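Pullulanase (Bacillus acidopullulyticus, PDB 2WAN) catalyses the hydrolysis of alpha-1,6-glucosidic linkages in pullulan, as a starch-debranching glycoside hydrolase of the alpha-amylase type. Local coordinates at residues 909-912 with 913-917; 774-778 with 779-783. All blocks are in the same frame, centred on the assembly; numbering follows the deposited sequence.

How the interactions relate
Interaction 2 comes first along the chain, at the C-terminal end of strand 773-777, the eighth strand of the catalytic barrel; interaction 1 follows well over a hundred residues later, close to the C-terminus in the all-beta domain. Their centres lie 23 Å apart and their nearest atoms about 12 Å, so they do not touch. What they share is helix 753-769. Met776, Glu780 and Leu783 of interaction 2 pack on it through Phe768, His764 and Asp760, while Ile914 and Thr916 of interaction 1 rest on Lys758, Met759, Leu762 and Ala765. The helix is therefore a common packing element where the barrel meets the C-terminal beta domain.

Interaction 1 of 2, residues 909-912 with 913-917; sequences VQVP and AISTL
Leu917 packs on Val909 and Val911 across a beta-arch in the C-terminal all-beta domain. Strands 909-911 and 915-917 run nearly antiparallel, at 154°, but their axes stay 8.0 Å apart and they belong to different sheets: 909-911 pairs with 879-882, while 915-917 bonds by its backbone to 868-873 in the larger sheet. They face each other through side chains.

Start at CB of Leu917, which faces both branches of Val911, 3.7 Å from CG2 and 3.9 Å from CG1. The next atom, CG, still feels Val911, with CG2 4.1 Å away; it stands anti to the backbone N (chi1 173°), which sends the chain across the valines at a slant. At the tip, CD2 fills the notch between the two valines, meeting CG2 of Val911 and CG1 of Val909, each at 3.6 Å. Leu893 of strand 888-893 packs on the same leucine and on Pro912.

Closer to the bend the contact turns polar. Ile914 and Ser915 both sit opposite Asn873 in a G1 beta bulge, with Ile914 in the left-handed backbone region that this bulge calls for. Ser915 follows it with its side chain directed inward: OG lies 3.6 Å from Val911 CG1, touches the ring of Pro912 and donates to that proline's carbonyl. Asn873 ND2 gives the same oxygen a second hydrogen bond. Replacing the serine by alanine removes the OG donor, and Pro912 O would probably be left to Asn873 alone of these two donors, the bend less firmly tied to the returning strand. The serine bond itself is short, 2.7 Å from OG to Pro912 O, and OG reaches that oxygen from above, 44° out of the carbonyl plane.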
ATOM      1  N   VAL A 909     -17.715 -34.886 -22.414  1.00 13.30           N
ATOM      2  CA  VAL A 909     -18.119 -35.020 -21.008  1.00 14.37           C
ATOM      3  C   VAL A 909     -19.119 -33.928 -20.629  1.00 15.31           C
ATOM      4  O   VAL A 909     -19.043 -32.795 -21.129  1.00 14.01           O
ATOM      5  CB  VAL A 909     -16.879 -35.008 -20.048  1.00 15.64           C
ATOM      6  CG1 VAL A 909     -16.195 -33.654 -20.047  1.00 17.30           C
ATOM      7  CG2 VAL A 909     -17.263 -35.451 -18.619  1.00 17.05           C
ATOM      8  N   GLN A 910     -20.057 -34.280 -19.755  1.00 17.06           N
ATOM      9  CA  GLN A 910     -21.079 -33.340 -19.305  1.00 18.51           C
ATOM     10  C   GLN A 910     -20.674 -32.704 -17.970  1.00 17.44           C
ATOM     11  O   GLN A 910     -20.221 -33.395 -17.054  1.00 17.46           O
ATOM     12  CB  GLN A 910     -22.420 -34.069 -19.190  1.00 19.47           C
ATOM     13  CG  GLN A 910     -23.608 -33.152 -18.952  1.00 26.34           C
ATOM     14  CD  GLN A 910     -24.924 -33.905 -18.999  1.00 33.71           C
ATOM     15  OE1 GLN A 910     -25.210 -34.618 -19.960  1.00 40.86           O
ATOM     16  NE2 GLN A 910     -25.724 -33.758 -17.954  1.00 38.05           N
ATOM     17  N   VAL A 911     -20.794 -31.384 -17.887  1.00 15.45           N
ATOM     18  CA  VAL A 911     -20.465 -30.648 -16.685  1.00 15.25           C
ATOM     19  C   VAL A 911     -21.755 -30.158 -16.053  1.00 15.48           C
ATOM     20  O   VAL A 911     -22.456 -29.343 -16.674  1.00 15.66           O
ATOM     21  CB  VAL A 911     -19.592 -29.404 -16.995  1.00 16.77           C
ATOM     22  CG1 VAL A 911     -19.252 -28.674 -15.701  1.00 15.56           C
ATOM     23  CG2 VAL A 911     -18.306 -29.809 -17.779  1.00 20.32           C
ATOM     24  N   PRO A 912     -22.070 -30.612 -14.819  1.00 14.67           N
ATOM     25  CA  PRO A 912     -23.327 -30.152 -14.193  1.00 14.46           C
ATOM     26  C   PRO A 912     -23.461 -28.633 -14.054  1.00 13.63           C
ATOM     27  O   PRO A 912     -22.460 -27.893 -14.049  1.00 14.32           O
ATOM     28  CB  PRO A 912     -23.300 -30.796 -12.797  1.00 17.63           C
ATOM     29  CG  PRO A 912     -22.376 -31.939 -12.896  1.00 18.29           C
ATOM     30  CD  PRO A 912     -21.366 -31.601 -13.980  1.00 12.11           C
ATOM     31  N   ALA A 913     -24.709 -28.180 -13.955  1.00 13.69           N
ATOM     32  CA  ALA A 913     -25.037 -26.770 -13.751  1.00 14.01           C
ATOM     33  C   ALA A 913     -24.283 -26.183 -12.556  1.00 13.82           C
ATOM     34  O   ALA A 913     -24.076 -26.875 -11.548  1.00 13.21           O
ATOM     35  CB  ALA A 913     -26.533 -26.624 -13.529  1.00 14.81           C
ATOM     36  N   ILE A 914     -23.876 -24.920 -12.692  1.00 11.95           N
ATOM     37  CA  ILE A 914     -23.163 -24.145 -11.648  1.00 11.29           C
ATOM     38  C   ILE A 914     -22.105 -24.991 -10.922  1.00 10.80           C
ATOM     39  O   ILE A 914     -22.205 -25.255  -9.720  1.00 12.88           O
ATOM     40  CB  ILE A 914     -24.122 -23.495 -10.607  1.00  9.99           C
ATOM     41  CG1 ILE A 914     -25.434 -23.068 -11.282  1.00 12.37           C
ATOM     42  CG2 ILE A 914     -23.448 -22.294  -9.923  1.00 12.93           C
ATOM     43  CD1 ILE A 914     -26.372 -22.320 -10.343  1.00 14.12           C
ATOM     44  N   SER A 915     -21.105 -25.438 -11.677  1.00 11.75           N
ATOM     45  CA  SER A 915     -20.067 -26.276 -11.084  1.00 10.11           C
ATOM     46  C   SER A 915     -18.757 -26.189 -11.842  1.00 11.32           C
ATOM     47  O   SER A 915     -18.656 -25.554 -12.908  1.00 11.04           O
ATOM     48  CB  SER A 915     -20.534 -27.741 -11.055  1.00 12.88           C
ATOM     49  OG  SER A 915     -20.446 -28.311 -12.352  1.00 14.04           O
ATOM     50  N   THR A 916     -17.748 -26.833 -11.264  1.00 11.01           N
ATOM     51  CA  THR A 916     -16.425 -26.927 -11.879  1.00 10.87           C
ATOM     52  C   THR A 916     -16.110 -28.387 -12.150  1.00  9.34           C
ATOM     53  O   THR A 916     -16.284 -29.249 -11.275  1.00 10.67           O
ATOM     54  CB  THR A 916     -15.338 -26.298 -10.953  1.00  9.53           C
ATOM     55  OG1 THR A 916     -15.642 -24.917 -10.750  1.00 12.59           O
ATOM     56  CG2 THR A 916     -13.927 -26.423 -11.602  1.00 10.67           C
ATOM     57  N   LEU A 917     -15.691 -28.668 -13.381  1.00 10.39           N
ATOM     58  CA  LEU A 917     -15.267 -30.015 -13.792  1.00 11.94           C
ATOM     59  C   LEU A 917     -13.751 -30.053 -13.734  1.00 11.78           C
ATOM     60  O   LEU A 917     -13.101 -29.106 -14.175  1.00 12.33           O
ATOM     61  CB  LEU A 917     -15.707 -30.291 -15.245  1.00 13.96           C
ATOM     62  CG  LEU A 917     -15.187 -31.591 -15.887  1.00 13.60           C
ATOM     63  CD1 LEU A 917     -16.036 -32.783 -15.439  1.00 15.35           C
ATOM     64  CD2 LEU A 917     -15.146 -31.470 -17.416  1.00 19.16           C
TER

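Interaction 2 of 2, residues 774-778 with 779-783; sequences PFMQG and GEEML
Met776 is the first residue of 774-778 to reach forward, laying its methyl against the carboxylate of Glu781. The thioether chain bends at its last torsion (chi3 -72°), and this brings CE to 3.1 Å from Glu781 OE1, a close methyl-to-oxygen approach with the two side chains crossing at about a right angle. Phe817 of helix 811-826 packs on both.

Gln777 comes next and works mainly through its backbone. Its O takes a nearly straight hydrogen bond from Glu780 N, 3.1 Å long with an N-H...O angle of 160°, which closes a type II beta turn. The turn leads the chain off the last strand of the alpha-amylase TIM barrel at its C-terminal end, the end where enzymes of this fold carry their active site. Beyond the backbone, CB of Gln777 rests 3.7 Å from CG of Glu780. The extended glutamine crosses the bent glutamate at a slant, its amide plane turned 50° from the carboxylate, and NE2 stays 3.6 Å from OE2, with no hydrogen bond between them. Their firmer partners are elsewhere: Arg784 NH1 for the glutamine OE1, Thr733 OG1 and Leu740 N for Glu780 OE2.

Gly778 ends the segment. A water bridges its O, 2.9 Å away, to OE1 of Glu780. Gly779 follows with backbone angles at which a side chain would jam against Gly778 O, and its N donates to Glu781 OE1 over 2.8 Å, meeting the syn side somewhat out of the carboxylate plane. The other oxygen of that carboxylate, OE2, is bonded to Tyr436 OH.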
ATOM      1  N   PRO A 774      -3.638 -17.396  -4.621  1.00 10.19           N
ATOM      2  CA  PRO A 774      -5.027 -17.361  -4.150  1.00  8.89           C
ATOM      3  C   PRO A 774      -5.172 -16.810  -2.726  1.00 11.10           C
ATOM      4  O   PRO A 774      -4.416 -17.198  -1.827  1.00 10.90           O
ATOM      5  CB  PRO A 774      -5.441 -18.835  -4.187  1.00  8.46           C
ATOM      6  CG  PRO A 774      -4.143 -19.581  -3.973  1.00 11.44           C
ATOM      7  CD  PRO A 774      -3.136 -18.774  -4.757  1.00  9.44           C
ATOM      8  N   PHE A 775      -6.192 -15.981  -2.523  1.00  9.65           N
ATOM      9  CA  PHE A 775      -6.454 -15.346  -1.227  1.00 10.38           C
ATOM     10  C   PHE A 775      -7.931 -15.524  -0.962  1.00  9.76           C
ATOM     11  O   PHE A 775      -8.752 -15.426  -1.906  1.00 10.17           O
ATOM     12  CB  PHE A 775      -6.139 -13.834  -1.354  1.00 10.29           C
ATOM     13  CG  PHE A 775      -6.648 -12.982  -0.205  1.00 10.72           C
ATOM     14  CD1 PHE A 775      -5.782 -12.556   0.807  1.00 10.62           C
ATOM     15  CD2 PHE A 775      -7.979 -12.571  -0.159  1.00  9.90           C
ATOM     16  CE1 PHE A 775      -6.241 -11.730   1.844  1.00 11.88           C
ATOM     17  CE2 PHE A 775      -8.447 -11.768   0.874  1.00  9.53           C
ATOM     18  CZ  PHE A 775      -7.576 -11.359   1.890  1.00 10.39           C
ATOM     19  N   MET A 776      -8.280 -15.774   0.299  1.00 10.48           N
ATOM     20  CA  MET A 776      -9.702 -15.836   0.688  1.00 11.36           C
ATOM     21  C   MET A 776      -9.923 -15.115   2.010  1.00 11.94           C
ATOM     22  O   MET A 776      -9.042 -15.118   2.897  1.00  9.78           O
ATOM     23  CB  MET A 776     -10.182 -17.293   0.786  1.00 13.85           C
ATOM     24  CG  MET A 776      -9.468 -18.127   1.866  1.00 12.03           C
ATOM     25  SD  MET A 776     -10.031 -19.827   2.023  1.00 11.63           S
ATOM     26  CE  MET A 776     -11.648 -19.584   2.773  1.00 15.86           C
ATOM     27  N   GLN A 777     -11.099 -14.497   2.139  1.00  9.97           N
ATOM     28  CA  GLN A 777     -11.513 -13.951   3.426  1.00  9.50           C
ATOM     29  C   GLN A 777     -11.836 -15.119   4.359  1.00 10.42           C
ATOM     30  O   GLN A 777     -12.654 -15.974   4.037  1.00  9.59           O
ATOM     31  CB  GLN A 777     -12.765 -13.079   3.281  1.00 10.18           C
ATOM     32  CG  GLN A 777     -13.128 -12.395   4.622  1.00 10.48           C
ATOM     33  CD  GLN A 777     -14.386 -11.541   4.611  1.00 13.21           C
ATOM     34  OE1 GLN A 777     -14.634 -10.826   5.583  1.00 13.87           O
ATOM     35  NE2 GLN A 777     -15.199 -11.619   3.543  1.00 12.25           N
ATOM     36  N   GLY A 778     -11.182 -15.164   5.514  1.00  9.01           N
ATOM     37  CA  GLY A 778     -11.445 -16.237   6.476  1.00  8.33           C
ATOM     38  C   GLY A 778     -12.929 -16.324   6.814  1.00 10.04           C
ATOM     39  O   GLY A 778     -13.588 -15.323   7.037  1.00  9.12           O
ATOM     40  N   GLY A 779     -13.457 -17.535   6.809  1.00  8.49           N
ATOM     41  CA  GLY A 779     -14.858 -17.742   7.155  1.00 10.99           C
ATOM     42  C   GLY A 779     -15.735 -17.918   5.943  1.00 11.07           C
ATOM     43  O   GLY A 779     -16.866 -18.353   6.073  1.00  9.35           O
ATOM     44  N   GLU A 780     -15.230 -17.615   4.750  1.00 10.15           N
ATOM     45  CA  GLU A 780     -16.063 -17.837   3.550  1.00  9.59           C
ATOM     46  C   GLU A 780     -16.405 -19.325   3.367  1.00 10.17           C
ATOM     47  O   GLU A 780     -17.457 -19.658   2.797  1.00  9.72           O
ATOM     48  CB  GLU A 780     -15.398 -17.272   2.282  1.00 12.44           C
ATOM     49  CG  GLU A 780     -15.155 -15.753   2.259  1.00 11.72           C
ATOM     50  CD  GLU A 780     -16.417 -14.903   2.370  1.00 14.30           C
ATOM     51  OE1 GLU A 780     -17.123 -14.939   3.407  1.00 13.33           O
ATOM     52  OE2 GLU A 780     -16.660 -14.153   1.413  1.00 13.87           O
ATOM     53  N   GLU A 781     -15.531 -20.202   3.870  1.00  9.54           N
ATOM     54  CA  GLU A 781     -15.703 -21.664   3.804  1.00 10.65           C
ATOM     55  C   GLU A 781     -16.873 -22.152   4.671  1.00 11.10           C
ATOM     56  O   GLU A 781     -17.282 -23.298   4.546  1.00  9.89           O
ATOM     57  CB  GLU A 781     -14.396 -22.373   4.201  1.00  9.94           C
ATOM     58  CG  GLU A 781     -14.069 -22.304   5.703  1.00  8.33           C
ATOM     59  CD  GLU A 781     -13.481 -20.974   6.206  1.00  9.56           C
ATOM     60  OE1 GLU A 781     -13.274 -20.006   5.429  1.00 10.16           O
ATOM     61  OE2 GLU A 781     -13.188 -20.931   7.416  1.00 11.24           O
ATOM     62  N   MET A 782     -17.404 -21.281   5.538  1.00  7.94           N
ATOM     63  CA  MET A 782     -18.614 -21.598   6.291  1.00 10.37           C
ATOM     64  C   MET A 782     -19.728 -20.560   6.103  1.00 10.26           C
ATOM     65  O   MET A 782     -20.601 -20.404   6.977  1.00 11.66           O
ATOM     66  CB  MET A 782     -18.283 -21.806   7.777  1.00  9.06           C
ATOM     67  CG  MET A 782     -17.658 -20.578   8.476  1.00 11.91           C
ATOM     68  SD  MET A 782     -17.299 -20.993  10.204  1.00 13.23           S
ATOM     69  CE  MET A 782     -16.408 -19.527  10.703  1.00 16.05           C
ATOM     70  N   LEU A 783     -19.680 -19.854   4.968  1.00  8.50           N
ATOM     71  CA  LEU A 783     -20.697 -18.868   4.562  1.00 10.11           C
ATOM     72  C   LEU A 783     -20.897 -17.835   5.663  1.00 11.90           C
ATOM     73  O   LEU A 783     -22.026 -17.508   6.041  1.00 12.80           O
ATOM     74  CB  LEU A 783     -22.022 -19.546   4.159  1.00 10.61           C
ATOM     75  CG  LEU A 783     -21.929 -20.735   3.171  1.00 10.16           C
ATOM     76  CD1 LEU A 783     -23.360 -21.258   2.836  1.00  8.19           C
ATOM     77  CD2 LEU A 783     -21.167 -20.369   1.857  1.00 10.90           C
TER
HETATM   78  O   HOH W   1     -16.021 -14.479   5.799  1.00 13.44           O